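PDB 4CL2: periplasmic solute binding protein from Candidatus liberibacter, which binds manganese or zinc ions in the periplasm and probably hands them to an ABC transporter for uptake, as other members of solute-binding protein family 9 do. Local coordinates for residues 215-226 with 238-247; 16-26 with 132-143. All coordinates share one frame; numbering follows the deposited sequence.

Contact 1. Residues 215-226 with 238-247; sequences IKFIFSESTNSD and ASYGGVLYVD. With MN (manganese (II) ion), chain L; SO4 (sulfate ion), chain F.
Strands 217-221 and 239-244 run parallel as the two ends of a right-handed beta-alpha-beta crossover through helix 227-236, and the loop after the second strand carries the metal ligand Asp247. The backbone ladder starts with Ser239 N to Lys216 O and Ile218 N to Ser239 O; Gly241 N then meets Ile218 O at 2.8 Å, almost straight at 176°. At the glycine pair the register slips by one residue: Ile218 lies level with Tyr240 but Ser220 with Val243. Gly241 has Phe219 CE1 where a side chain would lie, and Gly242's positive phi (97°) suits glycine. The ladder continues with Ser220 N to Gly242 O and Leu244 N to Ser220 O.

On one face, Tyr240 reaches along the strand, its CG anti to the backbone N (chi1 173°), and its OH hydrogen-bonds Ser220 OG at 2.6 Å, in the plane of the ring. Water 4 joins the same OH to Asp226, which also pairs with Lys230. On the face of Phe219, Leu244 CD1 packs 3.8 Å from Phe219 CG. Further on, Ser222 CB lies over the Tyr245 ring, 3.8 Å from its centroid (CH-pi).

Asp247 meets manganese with both carboxylate oxygens, OD1 at 2.5 Å and OD2 at 2.7 Å, alongside His106 and Glu172. Thr223 OG1, through water 3, probably helps to orient the carboxylate at OD2, while Ser222 OG, through water 2, holds the backbone N of Asp247.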
loop_
_atom_site.group_PDB
_atom_site.type_symbol
_atom_site.label_atom_id
_atom_site.label_comp_id
_atom_site.label_asym_id
_atom_site.label_seq_id
_atom_site.Cartn_x
_atom_site.Cartn_y
_atom_site.Cartn_z
ATOM N N ILE A 215 18.893 11.907 12.472
ATOM C CA ILE A 215 18.122 11.577 11.271
ATOM C C ILE A 215 17.943 12.818 10.402
ATOM O O ILE A 215 17.679 13.911 10.895
ATOM C CB ILE A 215 16.782 10.945 11.648
ATOM C CG1 ILE A 215 17.053 9.650 12.432
ATOM C CG2 ILE A 215 16.000 10.692 10.381
ATOM C CD1 ILE A 215 15.879 9.058 13.160
ATOM N N LYS A 216 18.154 12.660 9.101
ATOM C CA LYS A 216 18.332 13.785 8.201
ATOM C C LYS A 216 17.060 14.241 7.439
ATOM O O LYS A 216 16.964 15.370 7.049
ATOM C CB LYS A 216 19.388 13.390 7.161
ATOM C CG LYS A 216 20.759 13.085 7.761
ATOM C CD LYS A 216 21.371 14.312 8.372
ATOM C CE LYS A 216 22.658 13.950 9.100
ATOM N NZ LYS A 216 23.011 15.031 10.055
ATOM N N PHE A 217 16.131 13.326 7.253
ATOM C CA PHE A 217 14.926 13.571 6.438
ATOM C C PHE A 217 13.663 13.001 7.049
ATOM O O PHE A 217 13.630 11.873 7.633
ATOM C CB PHE A 217 15.110 12.996 4.997
ATOM C CG PHE A 217 16.089 13.787 4.168
ATOM C CD1 PHE A 217 15.666 14.883 3.427
ATOM C CD2 PHE A 217 17.415 13.413 4.141
ATOM C CE1 PHE A 217 16.579 15.616 2.677
ATOM C CE2 PHE A 217 18.355 14.140 3.410
ATOM C CZ PHE A 217 17.933 15.253 2.692
ATOM N N ILE A 218 12.582 13.746 6.820
ATOM C CA ILE A 218 11.225 13.266 7.102
ATOM C C ILE A 218 10.281 13.587 5.952
ATOM O O ILE A 218 10.304 14.709 5.468
ATOM C CB ILE A 218 10.665 13.846 8.466
ATOM C CG1 ILE A 218 9.219 13.358 8.729
ATOM C CG2 ILE A 218 10.831 15.346 8.510
ATOM C CD1 ILE A 218 8.736 13.655 10.161
ATOM N N PHE A 219 9.469 12.626 5.542
ATOM C CA PHE A 219 8.531 12.766 4.413
ATOM C C PHE A 219 7.107 12.973 4.885
ATOM O O PHE A 219 6.748 12.686 6.067
ATOM C CB PHE A 219 8.529 11.512 3.575
ATOM C CG PHE A 219 9.873 11.172 2.973
ATOM C CD1 PHE A 219 10.267 11.765 1.776
ATOM C CD2 PHE A 219 10.745 10.317 3.615
ATOM C CE1 PHE A 219 11.504 11.472 1.212
ATOM C CE2 PHE A 219 11.971 9.994 3.045
ATOM C CZ PHE A 219 12.345 10.582 1.855
ATOM N N SER A 220 6.301 13.525 4.008
ATOM C CA SER A 220 4.840 13.372 4.093
ATOM C C SER A 220 4.290 12.640 2.939
ATOM O O SER A 220 5.043 12.160 2.090
ATOM C CB SER A 220 4.152 14.738 4.315
ATOM O OG SER A 220 4.301 15.576 3.146
ATOM N N GLU A 221 2.971 12.455 2.895
ATOM C CA GLU A 221 2.362 11.623 1.929
ATOM C C GLU A 221 1.206 12.301 1.169
ATOM O O GLU A 221 0.701 13.317 1.578
ATOM C CB GLU A 221 1.956 10.274 2.541
ATOM C CG GLU A 221 3.144 9.566 3.235
ATOM C CD GLU A 221 3.347 9.930 4.714
ATOM O OE1 GLU A 221 2.436 9.835 5.455
ATOM O OE2 GLU A 221 4.442 10.284 5.119
ATOM N N SER A 222 0.815 11.697 0.056
ATOM C CA SER A 222 0.002 12.442 -0.942
ATOM C C SER A 222 -1.433 12.674 -0.457
ATOM O O SER A 222 -2.099 13.603 -0.926
ATOM C CB SER A 222 -0.049 11.713 -2.277
ATOM O OG SER A 222 -0.707 10.424 -2.182
ATOM N N THR A 223 -1.858 11.930 0.547
ATOM C CA THR A 223 -3.205 12.162 1.117
ATOM C C THR A 223 -3.231 12.812 2.472
ATOM O O THR A 223 -4.289 12.860 3.079
ATOM C CB THR A 223 -4.013 10.878 1.136
ATOM O OG1 THR A 223 -3.483 9.928 2.077
ATOM C CG2 THR A 223 -3.978 10.257 -0.245
ATOM N N ASN A 224 -2.109 13.320 2.955
ATOM C CA ASN A 224 -2.113 14.044 4.217
ATOM C C ASN A 224 -1.406 15.355 4.125
ATOM O O ASN A 224 -0.937 15.718 3.067
ATOM C CB ASN A 224 -1.634 13.137 5.370
ATOM C CG ASN A 224 -0.226 12.633 5.191
ATOM O OD1 ASN A 224 0.639 13.318 4.639
ATOM N ND2 ASN A 224 0.030 11.445 5.711
ATOM N N SER A 225 -1.484 16.171 5.185
ATOM C CA SER A 225 -0.800 17.418 5.240
ATOM C C SER A 225 0.699 17.287 5.415
ATOM O O SER A 225 1.192 16.408 6.147
ATOM C CB SER A 225 -1.371 18.286 6.407
ATOM O OG SER A 225 -0.675 19.495 6.523
ATOM N N ASP A 226 1.425 18.208 4.775
ATOM C CA ASP A 226 2.859 18.344 4.979
ATOM C C ASP A 226 3.265 19.145 6.188
ATOM O O ASP A 226 4.438 19.265 6.471
ATOM C CB ASP A 226 3.583 18.871 3.721
ATOM C CG ASP A 226 3.240 20.303 3.357
ATOM O OD1 ASP A 226 2.527 21.019 4.094
ATOM O OD2 ASP A 226 3.788 20.771 2.341
ATOM N N ALA A 238 16.450 18.636 10.903
ATOM C CA ALA A 238 16.370 17.757 9.748
ATOM C C ALA A 238 15.783 18.528 8.537
ATOM O O ALA A 238 15.500 19.706 8.613
ATOM C CB ALA A 238 15.518 16.566 10.073
ATOM N N SER A 239 15.643 17.811 7.418
ATOM C CA SER A 239 15.083 18.402 6.193
ATOM C C SER A 239 13.778 17.715 5.874
ATOM O O SER A 239 13.634 16.546 6.106
ATOM C CB SER A 239 16.057 18.134 5.008
ATOM O OG SER A 239 17.274 18.846 5.239
ATOM N N TYR A 240 12.846 18.456 5.319
ATOM C CA TYR A 240 11.658 17.870 4.793
ATOM C C TYR A 240 11.981 17.216 3.440
ATOM O O TYR A 240 12.550 17.897 2.583
ATOM C CB TYR A 240 10.624 18.954 4.586
ATOM C CG TYR A 240 9.377 18.501 3.892
ATOM C CD1 TYR A 240 8.561 17.484 4.418
ATOM C CD2 TYR A 240 8.956 19.090 2.678
ATOM C CE1 TYR A 240 7.435 17.037 3.765
ATOM C CE2 TYR A 240 7.807 18.646 2.027
ATOM C CZ TYR A 240 7.037 17.642 2.567
ATOM O OH TYR A 240 5.909 17.177 1.941
ATOM N N GLY A 241 11.665 15.939 3.341
ATOM C CA GLY A 241 12.022 15.072 2.192
ATOM C C GLY A 241 11.024 15.159 1.045
ATOM O O GLY A 241 11.294 14.657 -0.056
ATOM N N GLY A 242 9.891 15.767 1.264
ATOM C CA GLY A 242 8.815 15.894 0.254
ATOM C C GLY A 242 7.729 14.836 0.384
ATOM O O GLY A 242 7.633 14.168 1.426
ATOM N N VAL A 243 6.940 14.653 -0.675
ATOM C CA VAL A 243 5.736 13.852 -0.707
ATOM C C VAL A 243 5.900 12.493 -1.328
ATOM O O VAL A 243 6.351 12.373 -2.467
ATOM C CB VAL A 243 4.611 14.581 -1.477
ATOM C CG1 VAL A 243 3.352 13.752 -1.484
ATOM C CG2 VAL A 243 4.319 15.951 -0.903
ATOM N N LEU A 244 5.526 11.443 -0.604
ATOM C CA LEU A 244 5.481 10.077 -1.120
ATOM C C LEU A 244 4.048 9.688 -1.449
ATOM O O LEU A 244 3.108 10.220 -0.914
ATOM C CB LEU A 244 5.981 9.051 -0.095
ATOM C CG LEU A 244 7.382 9.367 0.463
ATOM C CD1 LEU A 244 7.746 8.344 1.592
ATOM C CD2 LEU A 244 8.460 9.317 -0.620
ATOM N N TYR A 245 3.929 8.726 -2.359
ATOM C CA TYR A 245 2.598 8.141 -2.742
ATOM C C TYR A 245 2.550 6.741 -2.135
ATOM O O TYR A 245 3.368 5.813 -2.448
ATOM C CB TYR A 245 2.460 8.041 -4.276
ATOM C CG TYR A 245 2.165 9.365 -4.892
ATOM C CD1 TYR A 245 3.143 10.277 -5.066
ATOM C CD2 TYR A 245 0.856 9.714 -5.194
ATOM C CE1 TYR A 245 2.885 11.520 -5.581
ATOM C CE2 TYR A 245 0.589 10.977 -5.691
ATOM C CZ TYR A 245 1.604 11.851 -5.876
ATOM O OH TYR A 245 1.409 13.141 -6.379
ATOM N N VAL A 246 1.609 6.548 -1.211
ATOM C CA VAL A 246 1.502 5.299 -0.440
ATOM C C VAL A 246 0.076 4.751 -0.264
ATOM O O VAL A 246 -0.113 3.535 -0.331
ATOM C CB VAL A 246 2.181 5.385 0.930
ATOM C CG1 VAL A 246 3.658 5.680 0.806
ATOM C CG2 VAL A 246 1.518 6.408 1.819
ATOM N N ASP A 247 -0.935 5.609 -0.094
ATOM C CA ASP A 247 -2.271 5.150 0.330
ATOM C C ASP A 247 -3.262 5.003 -0.804
ATOM O O ASP A 247 -4.324 4.441 -0.597
ATOM C CB ASP A 247 -2.847 6.103 1.361
ATOM C CG ASP A 247 -2.218 5.923 2.740
ATOM O OD1 ASP A 247 -1.647 4.855 2.972
ATOM O OD2 ASP A 247 -2.296 6.893 3.521
HETATM MN MN MN L . -2.877 4.841 5.146
HETATM S S SO4 F . -2.741 13.057 -7.365
HETATM O O1 SO4 F . -2.010 13.028 -6.100
HETATM O O2 SO4 F . -3.545 14.299 -7.258
HETATM O O3 SO4 F . -3.645 11.924 -7.532
HETATM O O4 SO4 F . -1.860 13.262 -8.554
HETATM O O HOH W 1 18.858 17.059 6.499
HETATM O O HOH W 2 -0.441 8.580 -0.312
HETATM O O HOH W 3 -0.994 9.427 2.089
HETATM O O HOH W 4 4.598 19.228 0.335
#

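Contact 2. Residues 16-26 with 132-143; sequences DITQNIAKDLV and NAKKYELNAREY
Tyr143 lays its ring against Asn20: Asn20 CB sits over the centre of one face, 3.5 Å from the centroid, and the amide continues across the ring, the two planes only 3° apart. A trans first torsion (chi1 -178°) swings the Tyr143 ring across helix 12-22, where it sits as a knob among Asp16, Ile17, Asn20 and Ile21. Ile17 CG2 adds an apolar contact at 4.1 Å from Tyr143 CE2. The phenol suits this place because its ring fills the hole while its OH reaches water 5, which lies in the ring plane and donates to Asp16 OD2.

A turn back along helix 133-158, Asn139 ND2 donates to Ile21 O at 2.9 Å. The carbonyl belongs to the last turn of helix 12-22, and the donor stands above its plane, while the oxygen lies in the amide plane of Asn139. Lys23 CD packs beside the same amide, and water 6 donates to both Asn20 O and Asn139 O.

The short helical segments pass 8.3 Å apart at 123°, and the chain leaving the first, through a type I' turn from Ala22 to Leu25, brings Leu25 back onto the start of the second. Positive phi at Lys23 and Asp24 makes this reversal. Leu25 CD1 touches Tyr136 CE1 at 3.7 Å and Lys135 CB at 3.8 Å, and Tyr136 turns its ring edge to Ile21 O and Ala22 CA.

Farther out, the partners are fixed in turn. Asn20 ND2 donates to Asp16 O, which holds the stacked amide in its rotation; Asp16 OD2 accepts from Tyr259 N, and Asp129 binds both Tyr136 OH and Asn132 ND2.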
loop_
_atom_site.group_PDB
_atom_site.type_symbol
_atom_site.label_atom_id
_atom_site.label_comp_id
_atom_site.label_asym_id
_atom_site.label_seq_id
_atom_site.Cartn_x
_atom_site.Cartn_y
_atom_site.Cartn_z
ATOM N N ASP A 16 -5.540 -2.282 -9.474
ATOM C CA ASP A 16 -4.514 -2.219 -10.503
ATOM C C ASP A 16 -3.690 -3.518 -10.574
ATOM O O ASP A 16 -3.357 -4.030 -11.675
ATOM C CB ASP A 16 -3.589 -1.016 -10.266
ATOM C CG ASP A 16 -2.534 -0.918 -11.324
ATOM O OD1 ASP A 16 -2.836 -0.532 -12.471
ATOM O OD2 ASP A 16 -1.384 -1.285 -11.025
ATOM N N ILE A 17 -3.394 -4.100 -9.409
ATOM C CA ILE A 17 -2.684 -5.400 -9.377
ATOM C C ILE A 17 -3.517 -6.435 -10.085
ATOM O O ILE A 17 -3.055 -7.188 -10.952
ATOM C CB ILE A 17 -2.406 -5.829 -7.931
ATOM C CG1 ILE A 17 -1.342 -4.932 -7.322
ATOM C CG2 ILE A 17 -1.882 -7.286 -7.917
ATOM C CD1 ILE A 17 -1.298 -5.029 -5.824
ATOM N N THR A 18 -4.800 -6.444 -9.746
ATOM C CA THR A 18 -5.700 -7.449 -10.355
ATOM C C THR A 18 -5.819 -7.298 -11.883
ATOM O O THR A 18 -5.777 -8.285 -12.633
ATOM C CB THR A 18 -7.076 -7.327 -9.713
ATOM O OG1 THR A 18 -6.939 -7.462 -8.290
ATOM C CG2 THR A 18 -7.983 -8.450 -10.189
ATOM N N GLN A 19 -5.904 -6.070 -12.358
ATOM C CA GLN A 19 -5.933 -5.818 -13.793
ATOM C C GLN A 19 -4.714 -6.346 -14.477
ATOM O O GLN A 19 -4.808 -6.843 -15.587
ATOM C CB GLN A 19 -6.087 -4.322 -14.065
ATOM C CG GLN A 19 -6.150 -3.922 -15.529
ATOM C CD GLN A 19 -7.350 -4.510 -16.277
ATOM O OE1 GLN A 19 -8.402 -4.786 -15.711
ATOM N NE2 GLN A 19 -7.168 -4.733 -17.560
ATOM N N ASN A 20 -3.557 -6.277 -13.835
ATOM C CA ASN A 20 -2.367 -6.801 -14.488
ATOM C C ASN A 20 -2.310 -8.316 -14.546
ATOM O O ASN A 20 -1.662 -8.903 -15.424
ATOM C CB ASN A 20 -1.135 -6.279 -13.785
ATOM C CG ASN A 20 -0.781 -4.907 -14.259
ATOM O OD1 ASN A 20 -0.198 -4.721 -15.345
ATOM N ND2 ASN A 20 -1.192 -3.916 -13.508
ATOM N N ILE A 21 -2.992 -8.981 -13.618
ATOM C CA ILE A 21 -3.035 -10.434 -13.632
ATOM C C ILE A 21 -4.143 -10.930 -14.566
ATOM O O ILE A 21 -3.972 -11.925 -15.247
ATOM C CB ILE A 21 -3.153 -10.989 -12.202
ATOM C CG1 ILE A 21 -1.951 -10.530 -11.305
ATOM C CG2 ILE A 21 -3.289 -12.499 -12.175
ATOM C CD1 ILE A 21 -2.314 -10.505 -9.853
ATOM N N ALA A 22 -5.291 -10.251 -14.584
ATOM C CA ALA A 22 -6.419 -10.747 -15.335
ATOM C C ALA A 22 -6.442 -10.276 -16.776
ATOM O O ALA A 22 -6.964 -10.964 -17.632
ATOM C CB ALA A 22 -7.675 -10.322 -14.655
ATOM N N LYS A 23 -5.848 -9.132 -17.068
ATOM C CA LYS A 23 -5.816 -8.566 -18.415
ATOM C C LYS A 23 -7.110 -8.700 -19.170
ATOM O O LYS A 23 -7.143 -9.210 -20.293
ATOM C CB LYS A 23 -4.733 -9.174 -19.232
ATOM C CG LYS A 23 -3.392 -8.907 -18.667
ATOM C CD LYS A 23 -2.380 -9.529 -19.580
ATOM C CE LYS A 23 -1.081 -8.768 -19.507
ATOM N NZ LYS A 23 -0.415 -8.908 -20.832
ATOM N N ASP A 24 -8.169 -8.255 -18.569
ATOM C CA ASP A 24 -9.466 -8.315 -19.364
ATOM C C ASP A 24 -10.141 -9.684 -19.540
ATOM O O ASP A 24 -11.243 -9.737 -20.149
ATOM C CB ASP A 24 -9.388 -7.626 -20.739
ATOM C CG ASP A 24 -8.969 -6.158 -20.652
ATOM O OD1 ASP A 24 -9.366 -5.426 -19.713
ATOM O OD2 ASP A 24 -8.249 -5.722 -21.560
ATOM N N LEU A 25 -9.604 -10.752 -18.919
ATOM C CA LEU A 25 -10.347 -11.984 -18.807
ATOM C C LEU A 25 -11.562 -11.883 -17.924
ATOM O O LEU A 25 -12.493 -12.620 -18.080
ATOM C CB LEU A 25 -9.461 -13.119 -18.314
ATOM C CG LEU A 25 -8.325 -13.420 -19.302
ATOM C CD1 LEU A 25 -7.305 -14.260 -18.544
ATOM C CD2 LEU A 25 -8.812 -14.120 -20.559
ATOM N N VAL A 26 -11.485 -10.979 -16.955
ATOM C CA VAL A 26 -12.586 -10.596 -16.070
ATOM C C VAL A 26 -12.692 -9.074 -16.065
ATOM O O VAL A 26 -11.744 -8.368 -16.438
ATOM C CB VAL A 26 -12.414 -11.109 -14.630
ATOM C CG1 VAL A 26 -12.208 -12.599 -14.617
ATOM C CG2 VAL A 26 -11.325 -10.353 -13.876
ATOM N N ASN A 132 -9.255 -20.433 -17.375
ATOM C CA ASN A 132 -8.200 -19.500 -17.795
ATOM C C ASN A 132 -6.951 -19.623 -16.893
ATOM O O ASN A 132 -6.114 -18.726 -16.918
ATOM C CB ASN A 132 -8.701 -18.078 -17.786
ATOM C CG ASN A 132 -9.559 -17.774 -18.988
ATOM O OD1 ASN A 132 -9.232 -18.229 -20.088
ATOM N ND2 ASN A 132 -10.709 -17.152 -18.772
ATOM N N ALA A 133 -6.836 -20.716 -16.132
ATOM C CA ALA A 133 -5.693 -20.891 -15.242
ATOM C C ALA A 133 -4.344 -20.622 -15.915
ATOM O O ALA A 133 -3.473 -19.970 -15.315
ATOM C CB ALA A 133 -5.686 -22.290 -14.639
ATOM N N LYS A 134 -4.132 -21.137 -17.123
ATOM C CA LYS A 134 -2.814 -20.986 -17.777
ATOM C C LYS A 134 -2.481 -19.536 -18.089
ATOM O O LYS A 134 -1.306 -19.088 -18.010
ATOM C CB LYS A 134 -2.749 -21.830 -19.046
ATOM C CG LYS A 134 -2.838 -23.323 -18.696
ATOM C CD LYS A 134 -3.315 -24.247 -19.828
ATOM C CE LYS A 134 -3.670 -25.628 -19.267
ATOM N NZ LYS A 134 -4.597 -26.374 -20.147
ATOM N N LYS A 135 -3.510 -18.775 -18.383
ATOM C CA LYS A 135 -3.368 -17.337 -18.606
ATOM C C LYS A 135 -3.088 -16.545 -17.334
ATOM O O LYS A 135 -2.196 -15.727 -17.315
ATOM C CB LYS A 135 -4.634 -16.792 -19.315
ATOM C CG LYS A 135 -4.852 -17.411 -20.681
ATOM C CD LYS A 135 -6.025 -16.733 -21.407
ATOM C CE LYS A 135 -6.108 -17.293 -22.826
ATOM N NZ LYS A 135 -7.061 -16.560 -23.703
ATOM N N TYR A 136 -3.791 -16.827 -16.251
ATOM C CA TYR A 136 -3.492 -16.153 -14.993
ATOM C C TYR A 136 -2.071 -16.512 -14.542
ATOM O O TYR A 136 -1.384 -15.674 -13.977
ATOM C CB TYR A 136 -4.492 -16.509 -13.893
ATOM C CG TYR A 136 -5.908 -16.099 -14.214
ATOM C CD1 TYR A 136 -6.221 -14.768 -14.523
ATOM C CD2 TYR A 136 -6.932 -17.011 -14.190
ATOM C CE1 TYR A 136 -7.523 -14.407 -14.840
ATOM C CE2 TYR A 136 -8.221 -16.618 -14.460
ATOM C CZ TYR A 136 -8.497 -15.320 -14.787
ATOM O OH TYR A 136 -9.783 -14.891 -15.135
ATOM N N GLU A 137 -1.664 -17.744 -14.793
ATOM C CA GLU A 137 -0.316 -18.222 -14.390
ATOM C C GLU A 137 0.749 -17.406 -15.119
ATOM O O GLU A 137 1.700 -16.886 -14.501
ATOM C CB GLU A 137 -0.169 -19.725 -14.626
ATOM C CG GLU A 137 1.040 -20.352 -13.898
ATOM C CD GLU A 137 0.737 -20.644 -12.439
ATOM O OE1 GLU A 137 -0.053 -21.601 -12.187
ATOM O OE2 GLU A 137 1.272 -19.920 -11.585
ATOM N N LEU A 138 0.617 -17.320 -16.434
ATOM C CA LEU A 138 1.584 -16.570 -17.223
ATOM C C LEU A 138 1.586 -15.111 -16.838
ATOM O O LEU A 138 2.639 -14.468 -16.623
ATOM C CB LEU A 138 1.318 -16.791 -18.713
ATOM C CG LEU A 138 2.007 -15.719 -19.611
ATOM C CD1 LEU A 138 3.459 -16.067 -19.670
ATOM C CD2 LEU A 138 1.357 -15.733 -20.996
ATOM N N ASN A 139 0.381 -14.535 -16.718
ATOM C CA ASN A 139 0.260 -13.109 -16.427
ATOM C C ASN A 139 0.841 -12.734 -15.080
ATOM O O ASN A 139 1.496 -11.686 -14.944
ATOM C CB ASN A 139 -1.197 -12.636 -16.487
ATOM C CG ASN A 139 -1.821 -12.762 -17.870
ATOM O OD1 ASN A 139 -1.123 -12.900 -18.887
ATOM N ND2 ASN A 139 -3.177 -12.681 -17.936
ATOM N N ALA A 140 0.616 -13.593 -14.082
ATOM C CA ALA A 140 1.115 -13.363 -12.748
ATOM C C ALA A 140 2.669 -13.372 -12.767
ATOM O O ALA A 140 3.293 -12.551 -12.083
ATOM C CB ALA A 140 0.601 -14.400 -11.771
ATOM N N ARG A 141 3.259 -14.325 -13.486
ATOM C CA ARG A 141 4.734 -14.383 -13.545
ATOM C C ARG A 141 5.281 -13.134 -14.264
ATOM O O ARG A 141 6.187 -12.497 -13.796
ATOM C CB ARG A 141 5.227 -15.646 -14.167
ATOM C CG ARG A 141 6.754 -15.729 -14.308
ATOM C CD ARG A 141 7.273 -15.166 -15.646
ATOM N NE ARG A 141 6.828 -15.971 -16.710
ATOM C CZ ARG A 141 6.970 -15.654 -18.003
ATOM N NH1 ARG A 141 7.544 -14.486 -18.323
ATOM N NH2 ARG A 141 6.516 -16.429 -18.905
ATOM N N GLU A 142 4.694 -12.800 -15.413
ATOM C CA GLU A 142 5.119 -11.591 -16.121
ATOM C C GLU A 142 5.059 -10.386 -15.263
ATOM O O GLU A 142 5.950 -9.526 -15.291
ATOM C CB GLU A 142 4.317 -11.371 -17.411
ATOM C CG GLU A 142 4.703 -12.367 -18.499
ATOM C CD GLU A 142 3.955 -12.178 -19.809
ATOM O OE1 GLU A 142 2.883 -11.514 -19.803
ATOM O OE2 GLU A 142 4.425 -12.753 -20.810
ATOM N N TYR A 143 3.958 -10.203 -14.549
ATOM C CA TYR A 143 3.811 -9.005 -13.747
ATOM C C TYR A 143 4.766 -8.975 -12.515
ATOM O O TYR A 143 5.354 -7.924 -12.171
ATOM C CB TYR A 143 2.360 -8.872 -13.315
ATOM C CG TYR A 143 2.052 -7.638 -12.510
ATOM C CD1 TYR A 143 2.323 -6.362 -13.013
ATOM C CD2 TYR A 143 1.432 -7.722 -11.303
ATOM C CE1 TYR A 143 1.974 -5.200 -12.265
ATOM C CE2 TYR A 143 1.107 -6.599 -10.572
ATOM C CZ TYR A 143 1.395 -5.335 -11.052
ATOM O OH TYR A 143 1.022 -4.203 -10.355
HETATM O O HOH W 5 1.144 -1.864 -11.720
HETATM O O HOH W 6 0.840 -9.481 -16.537
#

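How the contacts relate
From the N terminus, helix 12-22 comes first, and contact 2 closes a loop of about a hundred residues when the chain returns as helix 133-158. The parallel sheet built from strands 6-9, 27-30, 56-59 and 80-83 lies largely within that loop. Contact 1 opens only afterwards and closes a much shorter one, with helix 227-236 between its strands. The two are therefore in series, neither nested nor crossed. The centres of contacts 1 and 2 are about 33 Å apart, on opposite sides of the chain's centre. Contact 2 ties the N-terminal part to the long helix, whereas contact 1 joins neighbouring strands of the C-terminal part beside the metal; helix 259-274 touches both.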